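Local structure of EtuB protein (Clostridium kluyveri DSM 555, 3IO0) at residues A[39-45]-A[84-90]; A[51-55]-A[133-138]; A[62-66]-A[95-99]. The protein probably serves as a trimeric shell protein of a bacterial microcompartment associated with ethanol utilisation, built from two tandem BMC domains in one chain. One frame throughout, in Å; residues are numbered along the deposited sequence.

Contact 1: A[39-45]-A[84-90]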
loop_
_atom_site.group_PDB
_atom_site.type_symbol
_atom_site.label_atom_id
_atom_site.label_comp_id
_atom_site.label_asym_id
_atom_site.label_seq_id
_atom_site.Cartn_x
_atom_site.Cartn_y
_atom_site.Cartn_z
ATOM N N SER A 39 -17.128 13.060 21.843
ATOM C CA SER A 39 -15.743 13.399 22.070
ATOM C C SER A 39 -14.848 12.211 21.765
ATOM O O SER A 39 -15.212 11.062 21.990
ATOM C CB SER A 39 -15.514 13.984 23.459
ATOM O OG SER A 39 -15.903 13.070 24.451
ATOM N N ILE A 40 -13.666 12.520 21.256
ATOM C CA ILE A 40 -12.846 11.583 20.523
ATOM C C ILE A 40 -11.441 11.547 21.106
ATOM O O ILE A 40 -10.890 12.574 21.518
ATOM C CB ILE A 40 -12.904 11.951 18.981
ATOM C CG1 ILE A 40 -14.059 11.223 18.313
ATOM C CG2 ILE A 40 -11.647 11.653 18.200
ATOM C CD1 ILE A 40 -14.459 9.949 19.017
ATOM N N GLY A 41 -10.885 10.346 21.177
ATOM C CA GLY A 41 -9.484 10.168 21.520
ATOM C C GLY A 41 -8.806 9.429 20.382
ATOM O O GLY A 41 -9.330 8.425 19.890
ATOM N N ILE A 42 -7.649 9.923 19.951
ATOM C CA ILE A 42 -6.966 9.356 18.796
ATOM C C ILE A 42 -5.566 8.872 19.137
ATOM O O ILE A 42 -4.801 9.567 19.802
ATOM C CB ILE A 42 -6.875 10.380 17.638
ATOM C CG1 ILE A 42 -8.274 10.788 17.169
ATOM C CG2 ILE A 42 -6.031 9.820 16.478
ATOM C CD1 ILE A 42 -8.328 12.104 16.436
ATOM N N ILE A 43 -5.243 7.664 18.687
ATOM C CA ILE A 43 -3.860 7.202 18.642
ATOM C C ILE A 43 -3.569 6.943 17.178
ATOM O O ILE A 43 -4.241 6.130 16.546
ATOM C CB ILE A 43 -3.613 5.925 19.491
ATOM C CG1 ILE A 43 -4.059 6.128 20.942
ATOM C CG2 ILE A 43 -2.148 5.544 19.462
ATOM C CD1 ILE A 43 -3.237 7.156 21.708
ATOM N N SER A 44 -2.589 7.661 16.643
ATOM C CA SER A 44 -2.238 7.571 15.234
ATOM C C SER A 44 -0.727 7.440 15.117
ATOM O O SER A 44 -0.004 8.178 15.781
ATOM C CB SER A 44 -2.723 8.825 14.497
ATOM O OG SER A 44 -2.666 8.662 13.084
ATOM N N ALA A 45 -0.242 6.515 14.289
ATOM C CA ALA A 45 1.204 6.316 14.144
ATOM C C ALA A 45 1.637 5.872 12.760
ATOM O O ALA A 45 0.862 5.250 12.016
ATOM C CB ALA A 45 1.712 5.333 15.163
ATOM N N ILE A 84 -1.078 2.642 11.941
ATOM C CA ILE A 84 -2.157 2.514 12.944
ATOM C C ILE A 84 -3.031 3.754 13.186
ATOM O O ILE A 84 -2.519 4.865 13.336
ATOM C CB ILE A 84 -1.689 1.845 14.265
ATOM C CG1 ILE A 84 -2.867 1.587 15.200
ATOM C CG2 ILE A 84 -0.664 2.666 14.958
ATOM C CD1 ILE A 84 -3.784 0.459 14.774
ATOM N N PHE A 85 -4.347 3.549 13.212
ATOM C CA PHE A 85 -5.297 4.634 13.448
ATOM C C PHE A 85 -6.452 4.173 14.329
ATOM O O PHE A 85 -7.351 3.455 13.882
ATOM C CB PHE A 85 -5.809 5.196 12.129
ATOM C CG PHE A 85 -6.823 6.301 12.277
ATOM C CD1 PHE A 85 -6.461 7.537 12.806
ATOM C CD2 PHE A 85 -8.136 6.117 11.848
ATOM C CE1 PHE A 85 -7.400 8.575 12.928
ATOM C CE2 PHE A 85 -9.075 7.134 11.969
ATOM C CZ PHE A 85 -8.703 8.373 12.509
ATOM N N ILE A 86 -6.403 4.595 15.592
ATOM C CA ILE A 86 -7.355 4.170 16.608
ATOM C C ILE A 86 -8.124 5.379 17.102
ATOM O O ILE A 86 -7.520 6.387 17.487
ATOM C CB ILE A 86 -6.637 3.499 17.787
ATOM C CG1 ILE A 86 -5.972 2.206 17.324
ATOM C CG2 ILE A 86 -7.606 3.211 18.912
ATOM C CD1 ILE A 86 -4.921 1.674 18.275
ATOM N N VAL A 87 -9.452 5.284 17.063
ATOM C CA VAL A 87 -10.315 6.332 17.594
ATOM C C VAL A 87 -11.196 5.756 18.687
ATOM O O VAL A 87 -11.938 4.803 18.461
ATOM C CB VAL A 87 -11.169 7.027 16.495
ATOM C CG1 VAL A 87 -12.090 8.061 17.095
ATOM C CG2 VAL A 87 -10.273 7.705 15.486
ATOM N N LEU A 88 -11.083 6.343 19.876
ATOM C CA LEU A 88 -11.906 5.999 21.020
ATOM C C LEU A 88 -12.961 7.076 21.219
ATOM O O LEU A 88 -12.670 8.262 21.037
ATOM C CB LEU A 88 -11.039 5.912 22.272
ATOM C CG LEU A 88 -9.826 4.991 22.254
ATOM C CD1 LEU A 88 -9.059 5.090 23.562
ATOM C CD2 LEU A 88 -10.273 3.565 21.991
ATOM N N LYS A 89 -14.176 6.670 21.586
ATOM C CA LYS A 89 -15.266 7.612 21.841
ATOM C C LYS A 89 -15.707 7.634 23.303
ATOM O O LYS A 89 -15.651 6.616 24.006
ATOM C CB LYS A 89 -16.456 7.332 20.926
ATOM C CG LYS A 89 -17.089 5.959 21.077
ATOM C CD LYS A 89 -18.318 5.834 20.179
ATOM C CE LYS A 89 -18.972 4.470 20.294
ATOM N NZ LYS A 89 -19.833 4.224 19.116
ATOM N N ALA A 90 -16.146 8.809 23.750
ATOM C CA ALA A 90 -16.551 9.033 25.140
ATOM C C ALA A 90 -17.567 10.149 25.198
ATOM O O ALA A 90 -17.564 11.036 24.348
ATOM C CB ALA A 90 -15.343 9.395 26.001
#
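The first torsion of I42 (chi1 -61°) sets CG1 beside its backbone N, where it runs alongside V87 and meets CG2 of that residue at 4.0 Å, and turns CG2 to F85 CE1, also 4.0 Å away. V87 holds its other methyl, CG1, anti to the backbone N (chi1 178°), and this branch meets I40 CD1 at 3.6 Å. F85 is further bordered by S44 OG, which lies near the ring plane at its edge; that hydroxyl is hydrogen-bonded to G155 N of the second subunit, whose M158 and A154 pack on I42 and F85. On the other face, A45 CB touches I84 CG2 at 3.6 Å, while I43, I86 and L88 point to the side covered by helices 50-61 and 93-111. The backbones form a regular antiparallel pairing from S39-A90 to A45-I84, in which G41 and L88 exchange two 2.7 Å bonds between N of each and O of the other. At the far end A90 O accepts twice: S39 N lies nearly in line with the C=O bond at 3.2 Å, its N-H pointing somewhat aside, and S39 OG approaches from above the carbonyl plane at 2.6 Å. The chemistry is thus divided, with the polar backbone groups that face each other satisfied strand to strand and largely apolar side chains turned outwards, so that one face can take the helices and part of the other a neighbouring subunit.

Contact 2: A[51-55]-A[133-138]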
loop_
_atom_site.group_PDB
_atom_site.type_symbol
_atom_site.label_atom_id
_atom_site.label_comp_id
_atom_site.label_asym_id
_atom_site.label_seq_id
_atom_site.Cartn_x
_atom_site.Cartn_y
_atom_site.Cartn_z
ATOM N N ALA A 51 1.521 -3.025 18.679
ATOM C CA ALA A 51 2.062 -2.337 19.852
ATOM C C ALA A 51 1.104 -1.265 20.375
ATOM O O ALA A 51 0.780 -1.234 21.569
ATOM C CB ALA A 51 3.416 -1.732 19.535
ATOM N N GLN A 52 0.644 -0.397 19.473
ATOM C CA GLN A 52 -0.260 0.679 19.849
ATOM C C GLN A 52 -1.592 0.101 20.286
ATOM O O GLN A 52 -2.197 0.582 21.236
ATOM C CB GLN A 52 -0.458 1.669 18.700
ATOM C CG GLN A 52 0.716 2.614 18.454
ATOM C CD GLN A 52 1.765 2.046 17.505
ATOM O OE1 GLN A 52 1.796 0.851 17.229
ATOM N NE2 GLN A 52 2.630 2.912 17.003
ATOM N N MET A 53 -2.041 -0.944 19.592
ATOM C CA MET A 53 -3.274 -1.640 19.960
ATOM C C MET A 53 -3.158 -2.166 21.390
ATOM O O MET A 53 -4.081 -1.985 22.182
ATOM C CB MET A 53 -3.601 -2.769 18.970
ATOM C CG MET A 53 -3.900 -2.297 17.550
ATOM S SD MET A 53 -4.774 -3.496 16.503
ATOM C CE MET A 53 -3.411 -4.463 15.901
ATOM N N MET A 54 -2.020 -2.781 21.726
ATOM C CA MET A 54 -1.782 -3.260 23.090
ATOM C C MET A 54 -1.978 -2.120 24.084
ATOM O O MET A 54 -2.752 -2.248 25.040
ATOM C CB MET A 54 -0.381 -3.854 23.258
ATOM C CG MET A 54 -0.165 -5.274 22.706
ATOM S SD MET A 54 -1.297 -6.571 23.264
ATOM C CE MET A 54 -1.375 -6.154 25.022
ATOM N N ALA A 55 -1.290 -1.002 23.835
ATOM C CA ALA A 55 -1.385 0.191 24.681
ATOM C C ALA A 55 -2.814 0.734 24.767
ATOM O O ALA A 55 -3.261 1.115 25.836
ATOM C CB ALA A 55 -0.429 1.260 24.204
ATOM N N ILE A 133 -10.424 -3.361 22.229
ATOM C CA ILE A 133 -9.604 -3.184 21.030
ATOM C C ILE A 133 -9.548 -4.469 20.205
ATOM O O ILE A 133 -9.993 -4.482 19.049
ATOM C CB ILE A 133 -8.188 -2.669 21.333
ATOM C CG1 ILE A 133 -8.249 -1.217 21.808
ATOM C CG2 ILE A 133 -7.294 -2.770 20.089
ATOM C CD1 ILE A 133 -8.531 -0.199 20.709
ATOM N N PHE A 134 -9.042 -5.546 20.807
ATOM C CA PHE A 134 -8.810 -6.787 20.085
ATOM C C PHE A 134 -10.091 -7.522 19.787
ATOM O O PHE A 134 -10.138 -8.352 18.877
ATOM C CB PHE A 134 -7.838 -7.673 20.843
ATOM C CG PHE A 134 -6.528 -7.014 21.111
ATOM C CD1 PHE A 134 -5.759 -6.526 20.061
ATOM C CD2 PHE A 134 -6.067 -6.858 22.414
ATOM C CE1 PHE A 134 -4.547 -5.896 20.301
ATOM C CE2 PHE A 134 -4.847 -6.236 22.668
ATOM C CZ PHE A 134 -4.084 -5.753 21.610
ATOM N N GLU A 135 -11.142 -7.209 20.535
ATOM C CA GLU A 135 -12.465 -7.715 20.195
ATOM C C GLU A 135 -12.967 -7.100 18.891
ATOM O O GLU A 135 -13.533 -7.790 18.051
ATOM C CB GLU A 135 -13.454 -7.434 21.302
ATOM C CG GLU A 135 -13.074 -8.021 22.617
ATOM C CD GLU A 135 -14.145 -7.793 23.641
ATOM O OE1 GLU A 135 -13.859 -7.982 24.834
ATOM O OE2 GLU A 135 -15.273 -7.416 23.250
ATOM N N LYS A 136 -12.754 -5.802 18.716
ATOM C CA LYS A 136 -13.187 -5.141 17.498
ATOM C C LYS A 136 -12.259 -5.470 16.313
ATOM O O LYS A 136 -12.727 -5.680 15.193
ATOM C CB LYS A 136 -13.327 -3.629 17.729
ATOM C CG LYS A 136 -13.880 -2.833 16.544
ATOM C CD LYS A 136 -15.125 -2.063 16.971
ATOM C CE LYS A 136 -15.317 -0.760 16.188
ATOM N NZ LYS A 136 -15.607 -0.968 14.735
ATOM N N ALA A 137 -10.955 -5.530 16.563
ATOM C CA ALA A 137 -9.987 -5.694 15.483
ATOM C C ALA A 137 -9.969 -7.120 14.945
ATOM O O ALA A 137 -9.840 -7.333 13.748
ATOM C CB ALA A 137 -8.586 -5.284 15.944
ATOM N N PHE A 138 -10.118 -8.092 15.841
ATOM C CA PHE A 138 -9.807 -9.474 15.525
ATOM C C PHE A 138 -10.876 -10.439 15.961
ATOM O O PHE A 138 -10.814 -11.618 15.615
ATOM C CB PHE A 138 -8.535 -9.877 16.243
ATOM C CG PHE A 138 -7.328 -9.130 15.807
ATOM C CD1 PHE A 138 -6.921 -9.153 14.482
ATOM C CD2 PHE A 138 -6.564 -8.441 16.734
ATOM C CE1 PHE A 138 -5.778 -8.476 14.075
ATOM C CE2 PHE A 138 -5.417 -7.758 16.345
ATOM C CZ PHE A 138 -5.019 -7.775 15.008
#
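I133 O accepts the backbone N of A137 at 2.9 Å, the shortest hydrogen bond inside either segment, and this helical turn brings both residues to the side that meets M53. No hydrogen bond passes between the two helices, which approach to 10.5 Å between their short axes at 137°; I133 N is instead tied to the carboxylate of D57, one turn further along the helix of M53. The contact itself is apolar. M53 is a knob lodged among I133, F134, A137 and F138: its CB lies 3.9 Å from I133 CG2 and rests against F134 CE1, and SD, obliquely beside the F138 ring, passes A137 CB at 4.2 Å. A bend at chi3 (-85°) turns the terminal methyl aside, and CE reaches F138 CZ at 3.8 Å, the side chains roughly at right angles. M54 starts out away from the other helix, but it bends at chi2 and chi3 and returns with SD 4.4 Å from the centre of the F134 ring, oblique to it. M53 CB thus meets this ring at CE1 and M54 SD at CZ and CE2, while I133 CG2 lies over one face towards the rim. A single methionine knob in a four-residue hole, with two Met-aromatic contacts, joins helix 50-61 of the first circularly permuted BMC domain to helix 132-138 of the second, an interface between tandem domains within one chain.

Contact 3: A[62-66]-A[95-99]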
loop_
_atom_site.group_PDB
_atom_site.type_symbol
_atom_site.label_atom_id
_atom_site.label_comp_id
_atom_site.label_asym_id
_atom_site.label_seq_id
_atom_site.Cartn_x
_atom_site.Cartn_y
_atom_site.Cartn_z
ATOM N N GLY A 62 -8.943 0.761 31.557
ATOM C CA GLY A 62 -8.770 1.726 32.624
ATOM C C GLY A 62 -9.656 2.954 32.554
ATOM O O GLY A 62 -9.554 3.827 33.407
ATOM N N THR A 63 -10.526 3.043 31.553
ATOM C CA THR A 63 -11.318 4.263 31.364
ATOM C C THR A 63 -12.745 4.012 30.895
ATOM O O THR A 63 -13.113 2.897 30.478
ATOM C CB THR A 63 -10.690 5.173 30.313
ATOM O OG1 THR A 63 -10.562 4.440 29.085
ATOM C CG2 THR A 63 -9.318 5.693 30.770
ATOM N N ASN A 64 -13.543 5.071 30.940
ATOM C CA ASN A 64 -14.902 4.991 30.455
ATOM C C ASN A 64 -14.965 5.318 28.961
ATOM O O ASN A 64 -15.635 6.279 28.543
ATOM C CB ASN A 64 -15.817 5.915 31.261
ATOM C CG ASN A 64 -17.289 5.660 30.989
ATOM O OD1 ASN A 64 -17.661 4.715 30.295
ATOM N ND2 ASN A 64 -18.129 6.504 31.540
ATOM N N THR A 65 -14.280 4.515 28.156
ATOM C CA THR A 65 -14.249 4.754 26.716
ATOM C C THR A 65 -14.739 3.565 25.871
ATOM O O THR A 65 -14.893 2.440 26.360
ATOM C CB THR A 65 -12.854 5.178 26.273
ATOM O OG1 THR A 65 -11.896 4.296 26.863
ATOM C CG2 THR A 65 -12.564 6.597 26.734
ATOM N N GLU A 66 -15.017 3.829 24.601
ATOM C CA GLU A 66 -15.406 2.776 23.672
ATOM C C GLU A 66 -14.635 2.960 22.368
ATOM O O GLU A 66 -13.977 3.986 22.168
ATOM C CB GLU A 66 -16.906 2.799 23.426
ATOM C CG GLU A 66 -17.744 2.398 24.617
ATOM C CD GLU A 66 -19.213 2.218 24.247
ATOM O OE1 GLU A 66 -19.746 3.050 23.472
ATOM O OE2 GLU A 66 -19.835 1.241 24.729
ATOM N N ASP A 95 -12.414 11.814 29.839
ATOM C CA ASP A 95 -12.343 10.358 29.776
ATOM C C ASP A 95 -11.523 9.919 28.559
ATOM O O ASP A 95 -10.635 9.071 28.667
ATOM C CB ASP A 95 -13.744 9.750 29.710
ATOM C CG ASP A 95 -14.499 9.846 31.033
ATOM O OD1 ASP A 95 -13.875 9.648 32.102
ATOM O OD2 ASP A 95 -15.728 10.099 30.986
ATOM N N ALA A 96 -11.822 10.514 27.408
ATOM C CA ALA A 96 -11.069 10.256 26.190
ATOM C C ALA A 96 -9.609 10.662 26.358
ATOM O O ALA A 96 -8.708 9.877 26.044
ATOM C CB ALA A 96 -11.697 10.966 25.009
ATOM N N ARG A 97 -9.377 11.872 26.871
ATOM C CA ARG A 97 -8.017 12.368 27.084
ATOM C C ARG A 97 -7.233 11.420 27.989
ATOM O O ARG A 97 -6.093 11.061 27.704
ATOM C CB ARG A 97 -8.038 13.793 27.659
ATOM C CG ARG A 97 -6.646 14.394 27.879
ATOM C CD ARG A 97 -6.638 15.904 27.999
ATOM N NE ARG A 97 -5.316 16.410 27.633
ATOM C CZ ARG A 97 -5.073 17.248 26.620
ATOM N NH1 ARG A 97 -6.064 17.711 25.868
ATOM N NH2 ARG A 97 -3.833 17.630 26.353
ATOM N N ARG A 98 -7.877 11.009 29.072
ATOM C CA ARG A 98 -7.294 10.113 30.051
ATOM C C ARG A 98 -6.823 8.799 29.402
ATOM O O ARG A 98 -5.703 8.339 29.652
ATOM C CB ARG A 98 -8.330 9.874 31.143
ATOM C CG ARG A 98 -7.838 9.149 32.355
ATOM C CD ARG A 98 -9.016 8.895 33.319
ATOM N NE ARG A 98 -8.993 9.814 34.454
ATOM C CZ ARG A 98 -8.051 9.792 35.400
ATOM N NH1 ARG A 98 -7.052 8.910 35.335
ATOM N NH2 ARG A 98 -8.092 10.656 36.406
ATOM N N ALA A 99 -7.680 8.224 28.555
ATOM C CA ALA A 99 -7.368 7.015 27.775
ATOM C C ALA A 99 -6.177 7.206 26.832
ATOM O O ALA A 99 -5.259 6.381 26.807
ATOM C CB ALA A 99 -8.594 6.560 26.995
#
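T63 and T65 press their side chains against A99 on the inner side of this contact, whereas N64 and R98 lie along its solvent side. In the close part, T63 OG1 is 3.6 Å from A99 CB, and CG2 of the same threonine rests against the backbone N and CA of A99. T65 lies deeper: its CG2 fits against the first turns of helix 93-111, 3.7 Å from D95 O and 4.0 Å from both A96 CA and A99 CB. D95 O is the acceptor for A99 N within the helix, so the methyl meets a carbonyl already engaged in helical bonding. A chi1 of 57° in T63 and 47° in T65 puts each hydroxyl between its own backbone N and carbonyl carbon. There T65 OG1 donates a hydrogen bond of 2.6 Å to T63 OG1. T63 OG1 in turn is bonded to A59 O in the last turns of helix 50-61, which ties the two threonines back to the preceding helix and satisfies the polar atom beside the A99 methyl.

The outer part is looser. N64 is the centre of an inverse gamma turn, closed by a weak bond from T65 N to T63 O, and its CB comes only to 4.2 Å from D95 CG. R98 lies with its aliphatic CG and CD alongside T63 CG2, at 4.1 Å for CG, and then bends at chi3. No hydrogen bond or salt bridge crosses between the segments. Inwards, A99 and T65 continue onto L88 and A90 of strand 84-90. The arrangement belongs to the BMC fold, in which the turn from helix 50-61 into strand 66-71 packs beside the start of helix 93-111 on one face of the antiparallel sheet.

In the fold
After the N-terminal strands 7-11 and 15-20, strand 39-45 leads into helix 50-61, the turn at 62-66 and strand 66-71 before contact 1 closes that loop with strand 84-90. Helix 93-111 follows at once, and contact 3 brings its first turns back to 62-66, so contacts 1 and 3 cross; K89 N and E66 O, probably hydrogen-bonded, link them directly. Contact 2 opens at 51-55 and closes only at 133-138: it crosses contact 1 and encloses contact 3, from which it stays about 6 Å away at the nearest atoms. Contacts 1 and 3 tie sheet, turn and helix within the first BMC domain, and contact 2 fastens the second domain to it.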